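Local coordinates for major allergen Alt a 1 (PDB 3V0R), which may bind and inhibit the beta-glucanase activity of thaumatin-like proteins of the host plant, and forms a disulfide-linked beta-barrel dimer found in fungi, at residues K25-G28 and T29-N32. Residues are numbered along the deposited sequence; the frame is centred on the assembly and turned at random.
Sequences KPEG and TYYN
The loop that joins antiparallel strands 15-25 and 33-40 of the beta-barrel turns back here, and Lys-25 and Pro-26 come to lie against Tyr-30, Tyr-31 and Asn-32. A type I beta turn from Lys-25 to Gly-28 starts the reversal. Its closing bond, Gly-28 N to Lys-25 O, is weak at 3.2 Å. Gly-28 has a positive phi of 77°, which suits glycine.

With CG beside the backbone N (chi1 -62°) and the chain extended beyond it, Lys-25 carries CE over one face of the Tyr-31 ring. In this CH-pi contact Lys-25 CE is 3.9 Å from the Tyr-31 ring centroid, 29° off the ring normal. Lys-25 NZ donates to water 1 (3.0 Å), which in turn donates to Thr-29 O.

Pro-26 meets two side chains. Pro-26 CG lies 3.7 Å from Tyr-30 CE2, with the two side chains nearly perpendicular. Pro-26 CG is also 3.5 Å from Asn-32 ND2. The Glu-27 and Tyr-30 side chains run side by side in the same direction, Glu-27 CG 3.7 Å from Tyr-30 OH. Outside the loop, Tyr-31 packs on Phe-21 and Leu-57, and Tyr-30 touches Lys-56.

Water 2 bridges the backbone inside the bend, over the centre of the Tyr-30 ring. It accepts from Glu-27 N and from Thr-29 N. Water 2 donates to Tyr-30 O at 2.6 Å. Tyr-30 O also receives a CA-H...O contact from Lys-25 CA, at 3.3 Å.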
# COMPACT_ATOMS: atom_id res chain seq x y z
N LYS A 25 9.78 -11.17 -16.10
CA LYS A 25 11.22 -11.40 -16.31
C LYS A 25 11.69 -10.38 -17.34
O LYS A 25 11.48 -10.56 -18.54
CB LYS A 25 11.44 -12.81 -16.88
CG LYS A 25 10.97 -13.94 -15.95
CD LYS A 25 11.15 -15.29 -16.67
CE LYS A 25 10.84 -16.45 -15.73
NZ LYS A 25 10.75 -17.75 -16.55
N PRO A 26 12.30 -9.28 -16.90
CA PRO A 26 12.63 -8.13 -17.76
C PRO A 26 13.67 -8.46 -18.80
O PRO A 26 13.71 -7.83 -19.89
CB PRO A 26 13.15 -7.07 -16.77
CG PRO A 26 13.50 -7.82 -15.54
CD PRO A 26 12.64 -9.02 -15.49
N GLU A 27 14.51 -9.43 -18.46
CA GLU A 27 15.51 -9.90 -19.38
C GLU A 27 15.39 -11.38 -19.68
O GLU A 27 16.33 -11.99 -20.18
CB GLU A 27 16.90 -9.58 -18.81
CG GLU A 27 17.11 -8.09 -18.58
CD GLU A 27 17.04 -7.27 -19.89
OE1 GLU A 27 17.28 -7.84 -20.98
OE2 GLU A 27 16.78 -6.05 -19.85
N GLY A 28 14.23 -11.96 -19.39
CA GLY A 28 13.93 -13.32 -19.71
C GLY A 28 14.56 -14.33 -18.77
O GLY A 28 14.50 -15.50 -19.06
N THR A 29 15.16 -13.89 -17.67
CA THR A 29 15.84 -14.82 -16.73
C THR A 29 15.24 -14.70 -15.35
O THR A 29 14.25 -15.34 -15.04
CB THR A 29 17.37 -14.55 -16.73
OG1 THR A 29 17.61 -13.17 -16.45
CG2 THR A 29 18.04 -14.89 -18.10
N TYR A 30 15.80 -13.83 -14.52
CA TYR A 30 15.26 -13.56 -13.17
C TYR A 30 13.95 -12.78 -13.25
O TYR A 30 13.68 -12.08 -14.27
CB TYR A 30 16.27 -12.77 -12.33
CG TYR A 30 16.67 -11.48 -12.99
CD1 TYR A 30 17.80 -11.40 -13.80
CD2 TYR A 30 15.88 -10.34 -12.85
CE1 TYR A 30 18.15 -10.21 -14.44
CE2 TYR A 30 16.23 -9.14 -13.47
CZ TYR A 30 17.36 -9.09 -14.25
OH TYR A 30 17.64 -7.91 -14.88
N TYR A 31 13.12 -12.94 -12.21
CA TYR A 31 11.92 -12.13 -12.03
C TYR A 31 12.31 -10.77 -11.40
O TYR A 31 13.20 -10.74 -10.55
CB TYR A 31 10.93 -12.82 -11.06
CG TYR A 31 10.27 -14.05 -11.67
CD1 TYR A 31 9.26 -13.92 -12.60
CD2 TYR A 31 10.64 -15.32 -11.29
CE1 TYR A 31 8.65 -15.04 -13.18
CE2 TYR A 31 9.98 -16.46 -11.80
CZ TYR A 31 9.00 -16.31 -12.75
OH TYR A 31 8.36 -17.41 -13.28
N ASN A 32 11.59 -9.71 -11.77
CA ASN A 32 11.67 -8.47 -11.02
C ASN A 32 10.36 -8.19 -10.31
O ASN A 32 10.28 -7.25 -9.52
CB ASN A 32 12.15 -7.25 -11.84
CG ASN A 32 11.15 -6.79 -12.87
OD1 ASN A 32 10.05 -7.36 -13.02
ND2 ASN A 32 11.53 -5.74 -13.61
O HOH W 1 13.79 -17.87 -16.59
O HOH W 2 15.07 -11.28 -16.34